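Local coordinates for protein metallocarboxypeptidase (Trypanosoma cruzi, PDB 3DWC) that probably releases single C-terminal amino acids other than proline from peptides, as a metal-dependent carboxypeptidase of the M32 family, at residues B[292-297]-B[420-425]; B[301-306]-B[431-436]; B[438-443]-B[459-464]; B[483-486]-B[490-493]. One frame throughout, in Å; residues are numbered along the deposited sequence.

Interactions 1 and 2 join the same two helices, 294-309 and 421-441, at successive levels, and both are buried. At interaction 1, near the bound cobalt, the backbones almost meet over a glycine and a threonine; at interaction 2 they stand further apart, with a phenylalanine, a methionine and a leucine filling the interval. Interaction 3 lies at the surface end of helix 421-441, where a lysine-glutamate salt bridge over a leucine ties it to helix 456-467. Interaction 4 is also a surface contact, a histidine-glutamate bond from the first turn of helix 490-501 to the loop before it. Q432 of interaction 2 reaches T483 and T486 there, so helix 421-441 bears on all four.

Interaction 1 (B[292-297]-B[420-425]); sequences RSLGVH and FPTYSL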
# COMPACT_ATOMS: atom_id res chain seq x y z
N ARG B 292 7.38 12.08 -21.05
CA ARG B 292 7.03 12.29 -22.44
C ARG B 292 6.91 10.97 -23.19
O ARG B 292 6.03 10.80 -24.01
CB ARG B 292 8.05 13.24 -23.11
CG ARG B 292 7.96 13.35 -24.62
CD ARG B 292 6.77 14.16 -25.07
NE ARG B 292 5.55 13.36 -25.04
CZ ARG B 292 4.34 13.86 -25.30
NH1 ARG B 292 4.20 15.14 -25.64
NH2 ARG B 292 3.29 13.08 -25.23
N SER B 293 7.79 10.02 -22.90
CA SER B 293 7.75 8.72 -23.57
C SER B 293 8.61 7.72 -22.81
O SER B 293 9.37 8.11 -21.90
CB SER B 293 8.24 8.84 -25.03
OG SER B 293 9.65 8.86 -25.10
N LEU B 294 8.52 6.45 -23.21
CA LEU B 294 9.33 5.43 -22.57
C LEU B 294 10.77 5.57 -22.97
O LEU B 294 11.65 5.27 -22.18
CB LEU B 294 8.86 4.01 -22.87
CG LEU B 294 7.93 3.34 -21.87
CD1 LEU B 294 6.73 4.23 -21.43
CD2 LEU B 294 7.38 2.03 -22.49
N GLY B 295 11.02 6.06 -24.19
CA GLY B 295 12.38 6.34 -24.62
C GLY B 295 12.95 7.54 -23.86
O GLY B 295 14.12 7.53 -23.44
N VAL B 296 12.16 8.57 -23.67
CA VAL B 296 12.63 9.65 -22.81
C VAL B 296 12.83 9.18 -21.37
O VAL B 296 13.86 9.48 -20.79
CB VAL B 296 11.75 10.94 -22.92
CG1 VAL B 296 12.25 12.02 -21.94
CG2 VAL B 296 11.74 11.41 -24.36
N HIS B 297 11.96 8.31 -20.85
CA HIS B 297 12.11 7.80 -19.47
C HIS B 297 13.38 6.95 -19.32
O HIS B 297 14.20 7.19 -18.42
CB HIS B 297 10.87 7.00 -19.08
CG HIS B 297 10.39 7.29 -17.70
ND1 HIS B 297 11.24 7.33 -16.62
CD2 HIS B 297 9.18 7.69 -17.24
CE1 HIS B 297 10.56 7.64 -15.53
NE2 HIS B 297 9.30 7.87 -15.89
N PHE B 420 9.68 -3.03 -27.08
CA PHE B 420 11.12 -3.26 -27.08
C PHE B 420 11.99 -2.11 -27.66
O PHE B 420 12.97 -1.72 -27.04
CB PHE B 420 11.45 -4.54 -27.83
CG PHE B 420 11.27 -5.81 -27.02
CD1 PHE B 420 11.92 -6.00 -25.82
CD2 PHE B 420 10.48 -6.84 -27.50
CE1 PHE B 420 11.78 -7.17 -25.10
CE2 PHE B 420 10.34 -8.04 -26.79
CZ PHE B 420 10.99 -8.20 -25.59
N PRO B 421 11.64 -1.56 -28.83
CA PRO B 421 12.52 -0.57 -29.41
C PRO B 421 12.85 0.60 -28.51
O PRO B 421 13.91 1.23 -28.65
CB PRO B 421 11.73 -0.09 -30.64
CG PRO B 421 10.81 -1.13 -30.95
CD PRO B 421 10.47 -1.80 -29.69
N THR B 422 11.95 0.91 -27.58
CA THR B 422 12.10 2.10 -26.72
C THR B 422 13.36 2.04 -25.83
O THR B 422 13.86 3.05 -25.43
CB THR B 422 10.84 2.34 -25.86
OG1 THR B 422 10.77 1.36 -24.82
CG2 THR B 422 9.58 2.32 -26.75
N TYR B 423 13.82 0.84 -25.50
CA TYR B 423 15.04 0.67 -24.74
C TYR B 423 16.23 1.29 -25.43
O TYR B 423 16.95 2.07 -24.82
CB TYR B 423 15.33 -0.82 -24.55
CG TYR B 423 14.43 -1.56 -23.61
CD1 TYR B 423 14.60 -1.46 -22.24
CD2 TYR B 423 13.50 -2.50 -24.10
CE1 TYR B 423 13.75 -2.22 -21.33
CE2 TYR B 423 12.66 -3.24 -23.22
CZ TYR B 423 12.80 -3.10 -21.85
OH TYR B 423 11.99 -3.85 -21.04
N SER B 424 16.43 0.97 -26.72
CA SER B 424 17.58 1.55 -27.44
C SER B 424 17.35 3.00 -27.71
O SER B 424 18.31 3.76 -27.70
CB SER B 424 17.90 0.81 -28.75
OG SER B 424 18.29 -0.55 -28.51
N LEU B 425 16.09 3.43 -27.94
CA LEU B 425 15.81 4.87 -28.02
C LEU B 425 16.23 5.58 -26.74
O LEU B 425 16.77 6.70 -26.75
CB LEU B 425 14.32 5.16 -28.31
CG LEU B 425 13.71 4.57 -29.57
CD1 LEU B 425 12.18 4.87 -29.57
CD2 LEU B 425 14.43 5.05 -30.90
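G295 and T422 bring two helices almost into backbone contact: their CA atoms are 4.7 Å apart, and G295 CA lies 3.7 Å from T422 O. Glycine suits such closeness, since a side chain here would point at the other helix and run into L425 CB. Beside it, the T422 side chain crosses that of L294 at a slant, with T422 OG1 3.8 Å from L294 CB. The T422 hydroxyl sits between its own N and carbonyl carbon (chi1 73°) and is hydrogen-bonded to Y419 O three residues earlier in the chain, so towards leucine it offers only a packing surface. L425 extends the seam, its carbonyl O within 4.3 Å of G295 O; its side chain packs on L171 and I174 of helix 168-196.

The first turn of helix 294-309 is held by polar bonds. S293 is its N-cap: S293 OG accepts from V296 N at 2.9 Å in a nearly straight bond (172°), a role that serine fills well because its short side chain folds back on the turn. E163 reinforces this start through hydrogen bonds to both S293 OG and G295 N, and also meets the L425 side chain. Further on, H297 meets the ring of the cobalt ligand H271, and E298, another ligand, follows directly.

Across the interface the contact is therefore one of shape, van der Waals packing between largely buried surfaces, while S293 OG, G295 N and T422 OG1 are satisfied outside it. This probably helps to hold the start of the helix that carries E298.

Interaction 2 (B[301-306]-B[431-436]); sequences SLFAEM and AQLMSC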
# COMPACT_ATOMS: atom_id res chain seq x y z
N SER B 301 16.91 6.89 -17.01
CA SER B 301 17.50 5.81 -16.23
C SER B 301 18.93 5.53 -16.70
O SER B 301 19.87 5.26 -15.91
CB SER B 301 16.64 4.57 -16.35
OG SER B 301 16.43 4.30 -17.71
N LEU B 302 19.09 5.52 -18.01
CA LEU B 302 20.38 5.16 -18.62
C LEU B 302 21.40 6.28 -18.61
O LEU B 302 22.61 6.06 -18.62
CB LEU B 302 20.18 4.60 -20.02
CG LEU B 302 19.43 3.27 -20.06
CD1 LEU B 302 19.13 2.87 -21.50
CD2 LEU B 302 20.16 2.17 -19.34
N PHE B 303 20.93 7.50 -18.54
CA PHE B 303 21.83 8.60 -18.25
C PHE B 303 22.51 8.39 -16.89
O PHE B 303 23.75 8.49 -16.76
CB PHE B 303 21.02 9.88 -18.27
CG PHE B 303 21.85 11.12 -18.20
CD1 PHE B 303 22.24 11.77 -19.34
CD2 PHE B 303 22.24 11.62 -16.97
CE1 PHE B 303 23.00 12.94 -19.27
CE2 PHE B 303 22.96 12.82 -16.87
CZ PHE B 303 23.36 13.47 -18.03
N ALA B 304 21.71 8.00 -15.89
CA ALA B 304 22.21 7.69 -14.57
C ALA B 304 23.12 6.47 -14.59
O ALA B 304 24.27 6.54 -14.19
CB ALA B 304 21.02 7.48 -13.51
N GLU B 305 22.58 5.36 -15.04
CA GLU B 305 23.30 4.12 -15.04
C GLU B 305 24.49 4.10 -15.95
O GLU B 305 25.59 3.73 -15.51
CB GLU B 305 22.36 2.96 -15.40
CG GLU B 305 23.00 1.66 -15.18
CD GLU B 305 22.30 0.49 -15.83
OE1 GLU B 305 21.18 0.61 -16.33
OE2 GLU B 305 22.92 -0.57 -15.82
N MET B 306 24.29 4.46 -17.22
CA MET B 306 25.32 4.21 -18.24
C MET B 306 26.26 5.39 -18.40
O MET B 306 27.48 5.22 -18.43
CB MET B 306 24.71 3.84 -19.60
CG MET B 306 23.81 2.59 -19.58
SD MET B 306 24.79 1.19 -19.03
CE MET B 306 23.77 -0.23 -19.46
N ALA B 431 22.74 9.31 -24.38
CA ALA B 431 24.02 9.67 -24.97
C ALA B 431 23.97 11.06 -25.52
O ALA B 431 24.89 11.79 -25.33
CB ALA B 431 24.39 8.66 -26.10
N GLN B 432 22.88 11.40 -26.20
CA GLN B 432 22.63 12.71 -26.75
C GLN B 432 22.58 13.80 -25.65
O GLN B 432 23.12 14.86 -25.80
CB GLN B 432 21.34 12.72 -27.56
CG GLN B 432 21.12 14.04 -28.37
CD GLN B 432 20.19 13.88 -29.58
OE1 GLN B 432 20.19 12.84 -30.22
NE2 GLN B 432 19.43 14.94 -29.91
N LEU B 433 21.85 13.54 -24.59
CA LEU B 433 21.76 14.47 -23.46
C LEU B 433 23.11 14.73 -22.77
O LEU B 433 23.44 15.87 -22.46
CB LEU B 433 20.77 13.86 -22.43
CG LEU B 433 19.66 14.69 -21.78
CD1 LEU B 433 19.39 14.12 -20.36
CD2 LEU B 433 19.80 16.26 -21.76
N MET B 434 23.85 13.68 -22.52
CA MET B 434 25.19 13.78 -21.92
C MET B 434 26.15 14.49 -22.84
O MET B 434 26.93 15.31 -22.36
CB MET B 434 25.77 12.41 -21.51
CG MET B 434 27.13 12.48 -20.82
SD MET B 434 27.18 13.59 -19.36
CE MET B 434 26.72 12.38 -18.07
N SER B 435 26.06 14.27 -24.16
CA SER B 435 26.89 15.04 -25.08
C SER B 435 26.69 16.51 -24.94
O SER B 435 27.62 17.23 -24.92
CB SER B 435 26.65 14.69 -26.58
OG SER B 435 27.10 13.38 -26.79
N CYS B 436 25.43 16.94 -24.94
CA CYS B 436 25.04 18.32 -24.70
C CYS B 436 25.52 18.87 -23.36
O CYS B 436 26.09 19.97 -23.26
CB CYS B 436 23.51 18.44 -24.78
SG CYS B 436 22.94 20.10 -24.45
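A Met-aromatic contact between F303 and M434 lies at the centre of this packing of helix 294-309 against helix 421-441. The F303 ring projects edge-on into the other helix. M434 N lies close to the plane of the ring, 3.4 Å from F303 CE1, and M434 CB is 3.6 Å from the same ring atom. It is the anti placement of CG relative to the backbone N (chi1 -171°) that carries the phenylalanine ring across to these two atoms. The closest CA-CA approach of the two segments, between F303 and A431, is 7.1 Å.

The end of M434 lies over one side of the ring. Its chain bends at chi2 and again at chi3 (90°), which sets M434 CE above the rim, 3.5 Å from F303 CZ. The sulfur is 4.9 Å from the ring centroid and 50° off the ring normal, an oblique approach. A flexible, polarisable side chain suits this place, because it can follow the outline of a rigid ring. L433 CD1 comes in obliquely from the opposite side, 3.8 Å from F303 CD1, so the ring lies between the two residues. I458 and Q462 of helix 456-467 also pack on the phenylalanine, making this a junction of three helices.

On the same turn, E305 is hydrogen-bonded to the cobalt ligand H267 through OE1 and salt-bridged to R310 through OE2, placing it in the second shell of the metal. The interface itself is apolar, resting on dispersion and close fit plus a modest sulfur-aromatic term.

Interaction 3 (B[438-443]-B[459-464]); sequences RRELGE and LAKQNE
K461 reaches across from helix 456-467 to E440 and L441, at the end of helix 421-441, and carries both the apolar and the ionic side of this surface contact. In the closely packed part, the methylenes of K461 run past L441 in the opposite direction: K461 CE is 3.6 Å from L441 CD1, and K461 CG is 4.2 Å from L441 CD2. The lysine bends at chi2 (-74°) and is extended beyond it, so its aliphatic length lies along the leucine while its ammonium group travels on to the carboxylate. L441 also packs on V446 of helix 443-451.

The solvent side is looser and ionic, formed by the partly exposed E440 and K461 and the exposed E464. K461 NZ makes a salt bridge with E440 OE1, met on the anti side and 30° out of the carboxylate plane; the modelled 2.5 Å between these two atoms is unusually short and should not be read as extra strength. The division is not sharp, for E440 OE1 is also 3.2 Å from both K461 CD and K461 CE. E440 OE2 pairs with K465, so the glutamate answers two lysines of one helix. E464 stays apart, with its OE2 4.5 Å from E440 OE1.

Two lysines near E440 probably keep it ionised and offset the like charge of E464. The lysine suits its place by being greasy along its length and charged at its end.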
# COMPACT_ATOMS: atom_id res chain seq x y z
N ARG B 438 28.00 17.89 -21.61
CA ARG B 438 29.47 18.00 -21.56
C ARG B 438 29.94 19.20 -22.42
O ARG B 438 30.87 19.92 -22.06
CB ARG B 438 30.15 16.71 -22.04
CG ARG B 438 30.22 15.60 -20.99
CD ARG B 438 30.55 14.22 -21.62
NE ARG B 438 30.69 13.22 -20.56
CZ ARG B 438 31.69 13.20 -19.69
NH1 ARG B 438 31.70 12.29 -18.75
NH2 ARG B 438 32.67 14.08 -19.77
N ARG B 439 29.23 19.42 -23.52
CA ARG B 439 29.41 20.59 -24.35
C ARG B 439 29.16 21.87 -23.57
O ARG B 439 29.91 22.84 -23.65
CB ARG B 439 28.38 20.55 -25.49
CG ARG B 439 28.95 20.58 -26.84
CD ARG B 439 28.00 21.24 -27.80
NE ARG B 439 26.80 20.44 -27.97
CZ ARG B 439 25.56 20.83 -27.68
NH1 ARG B 439 25.30 22.04 -27.16
NH2 ARG B 439 24.56 19.99 -27.93
N GLU B 440 28.06 21.89 -22.83
CA GLU B 440 27.70 23.11 -22.09
C GLU B 440 28.53 23.38 -20.84
O GLU B 440 28.97 24.49 -20.58
CB GLU B 440 26.24 23.04 -21.70
CG GLU B 440 25.33 23.20 -22.89
CD GLU B 440 23.86 23.17 -22.53
OE1 GLU B 440 23.49 23.18 -21.33
OE2 GLU B 440 23.06 23.14 -23.47
N LEU B 441 28.71 22.35 -20.03
CA LEU B 441 29.41 22.49 -18.75
C LEU B 441 30.94 22.33 -18.91
O LEU B 441 31.69 22.83 -18.09
CB LEU B 441 28.89 21.40 -17.81
CG LEU B 441 27.89 21.66 -16.68
CD1 LEU B 441 27.07 22.92 -16.78
CD2 LEU B 441 27.09 20.44 -16.35
N GLY B 442 31.37 21.58 -19.92
CA GLY B 442 32.78 21.32 -20.14
C GLY B 442 33.12 19.90 -19.72
O GLY B 442 32.63 19.38 -18.74
N GLU B 443 34.01 19.27 -20.45
CA GLU B 443 34.37 17.89 -20.24
C GLU B 443 34.99 17.64 -18.87
O GLU B 443 34.60 16.72 -18.15
CB GLU B 443 35.32 17.44 -21.35
CG GLU B 443 34.57 17.34 -22.72
CD GLU B 443 33.80 16.07 -22.83
OE1 GLU B 443 34.11 15.16 -22.04
OE2 GLU B 443 32.92 15.97 -23.71
N LEU B 459 22.47 17.24 -12.62
CA LEU B 459 21.06 16.99 -12.38
C LEU B 459 20.26 18.24 -12.73
O LEU B 459 19.18 18.12 -13.27
CB LEU B 459 20.77 16.54 -10.92
CG LEU B 459 21.53 15.30 -10.41
CD1 LEU B 459 21.36 15.12 -8.92
CD2 LEU B 459 21.07 14.06 -11.23
N ALA B 460 20.81 19.43 -12.48
CA ALA B 460 20.13 20.66 -12.81
C ALA B 460 19.89 20.83 -14.31
O ALA B 460 18.83 21.28 -14.73
CB ALA B 460 20.86 21.88 -12.26
N LYS B 461 20.88 20.46 -15.11
CA LYS B 461 20.72 20.48 -16.59
C LYS B 461 19.63 19.51 -17.05
O LYS B 461 18.87 19.81 -17.95
CB LYS B 461 22.01 20.08 -17.29
CG LYS B 461 23.09 21.08 -17.31
CD LYS B 461 22.80 22.23 -18.30
CE LYS B 461 23.83 23.37 -18.16
NZ LYS B 461 23.60 24.45 -19.17
N GLN B 462 19.60 18.33 -16.44
CA GLN B 462 18.52 17.33 -16.74
C GLN B 462 17.12 17.88 -16.40
O GLN B 462 16.14 17.64 -17.11
CB GLN B 462 18.72 16.06 -15.95
CG GLN B 462 19.81 15.13 -16.47
CD GLN B 462 19.86 13.85 -15.71
OE1 GLN B 462 20.57 13.75 -14.68
NE2 GLN B 462 19.16 12.80 -16.24
N ASN B 463 17.06 18.62 -15.31
CA ASN B 463 15.81 19.14 -14.81
C ASN B 463 15.33 20.20 -15.75
O ASN B 463 14.16 20.21 -16.13
CB ASN B 463 16.00 19.64 -13.38
CG ASN B 463 14.67 20.07 -12.69
OD1 ASN B 463 13.64 19.43 -12.83
ND2 ASN B 463 14.75 21.15 -11.93
N GLU B 464 16.24 21.10 -16.13
CA GLU B 464 15.93 22.17 -17.04
C GLU B 464 15.54 21.64 -18.41
O GLU B 464 14.59 22.10 -19.00
CB GLU B 464 17.10 23.20 -17.17
CG GLU B 464 17.29 23.77 -18.64
CD GLU B 464 18.64 24.45 -18.88
OE1 GLU B 464 18.99 25.34 -18.04
OE2 GLU B 464 19.35 24.13 -19.91

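Interaction 4 (B[483-486]-B[490-493]); sequences TGET and EHYR. With SO4 (sulfate ion), chain S.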
# COMPACT_ATOMS: atom_id res chain seq x y z
N THR B 483 18.80 19.88 -26.72
CA THR B 483 20.10 19.41 -27.20
C THR B 483 20.46 19.96 -28.58
O THR B 483 21.52 19.66 -29.09
CB THR B 483 20.12 17.84 -27.32
OG1 THR B 483 19.24 17.44 -28.38
CG2 THR B 483 19.73 17.17 -25.98
N GLY B 484 19.56 20.70 -29.21
CA GLY B 484 19.88 21.32 -30.47
C GLY B 484 19.35 20.58 -31.68
O GLY B 484 19.39 21.10 -32.77
N GLU B 485 18.88 19.35 -31.50
CA GLU B 485 18.41 18.57 -32.63
C GLU B 485 17.46 17.46 -32.15
O GLU B 485 17.36 17.17 -30.96
CB GLU B 485 19.59 17.93 -33.38
CG GLU B 485 20.36 16.92 -32.53
CD GLU B 485 21.61 16.35 -33.20
OE1 GLU B 485 21.66 16.22 -34.43
OE2 GLU B 485 22.54 16.01 -32.45
N THR B 486 16.78 16.87 -33.12
CA THR B 486 15.92 15.71 -32.92
C THR B 486 16.78 14.44 -32.56
O THR B 486 17.98 14.47 -32.66
CB THR B 486 15.04 15.58 -34.21
OG1 THR B 486 13.85 14.87 -33.89
CG2 THR B 486 15.73 14.89 -35.33
N GLU B 490 23.95 9.05 -33.73
CA GLU B 490 25.40 9.21 -33.83
C GLU B 490 26.07 9.44 -32.48
O GLU B 490 27.18 9.02 -32.28
CB GLU B 490 25.78 10.34 -34.80
CG GLU B 490 25.30 10.13 -36.22
CD GLU B 490 25.71 8.80 -36.84
OE1 GLU B 490 26.91 8.41 -36.75
OE2 GLU B 490 24.80 8.15 -37.42
N HIS B 491 25.38 10.10 -31.55
CA HIS B 491 25.88 10.26 -30.20
C HIS B 491 26.10 8.92 -29.46
O HIS B 491 27.11 8.75 -28.77
CB HIS B 491 24.98 11.20 -29.39
CG HIS B 491 24.74 12.52 -30.05
ND1 HIS B 491 25.71 13.50 -30.11
CD2 HIS B 491 23.67 13.00 -30.72
CE1 HIS B 491 25.22 14.54 -30.76
NE2 HIS B 491 23.99 14.26 -31.15
N TYR B 492 25.18 7.97 -29.65
CA TYR B 492 25.27 6.65 -28.99
C TYR B 492 26.44 5.91 -29.59
O TYR B 492 27.22 5.33 -28.88
CB TYR B 492 23.94 5.91 -29.25
CG TYR B 492 23.70 4.59 -28.55
CD1 TYR B 492 24.11 4.35 -27.23
CD2 TYR B 492 22.97 3.60 -29.18
CE1 TYR B 492 23.81 3.16 -26.59
CE2 TYR B 492 22.68 2.39 -28.55
CZ TYR B 492 23.10 2.18 -27.27
OH TYR B 492 22.79 0.98 -26.68
N ARG B 493 26.58 5.95 -30.91
CA ARG B 493 27.73 5.35 -31.58
C ARG B 493 29.08 5.89 -31.05
O ARG B 493 29.98 5.12 -30.76
CB ARG B 493 27.63 5.62 -33.11
CG ARG B 493 28.76 5.04 -33.92
CD ARG B 493 28.68 5.38 -35.43
NE ARG B 493 29.75 4.68 -36.12
CZ ARG B 493 29.88 4.52 -37.44
NH1 ARG B 493 29.03 5.03 -38.31
NH2 ARG B 493 30.92 3.83 -37.88
S SO4 S . 16.51 18.46 -36.55
O1 SO4 S . 15.20 18.18 -37.14
O2 SO4 S . 16.40 19.37 -35.41
O3 SO4 S . 17.13 17.18 -36.22
O4 SO4 S . 17.37 19.16 -37.51
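A remarkably short and straight bond marks this turn: H491 NE2 donates to E485 OE2 at 2.6 Å, with an N-H...O angle of 172°. It is a histidine-carboxylate hydrogen bond, joining the loop after helix 475-483 to the first turn of helix 490-501. The oxygen lies in the plane of the imidazole but is approached nearly along its own C-O axis, and the carboxylate and ring planes stand almost perpendicular, 81° apart. The two side chains come from opposite directions. That of E485 leaves between its backbone N and carbonyl carbon (chi1 64°) and then runs extended, giving it the length to reach the ring.

G484, with positive phi, turns the chain into the loop. Q432 of helix 421-441 packs against both E485 and H491. The carboxylate, and another bound sulfate about 4 Å from the H491 side chain, would favour a protonated imidazole, though the geometry requires only the hydrogen on NE2. A sulfate, probably from the crystallisation liquor, is bound by R480 and sits near T486 N, which makes a weak bond of 3.4 Å to sulfate O2. The second oxygen of the glutamate is held as well: E485 OE1 is hydrogen-bonded to N488 ND2.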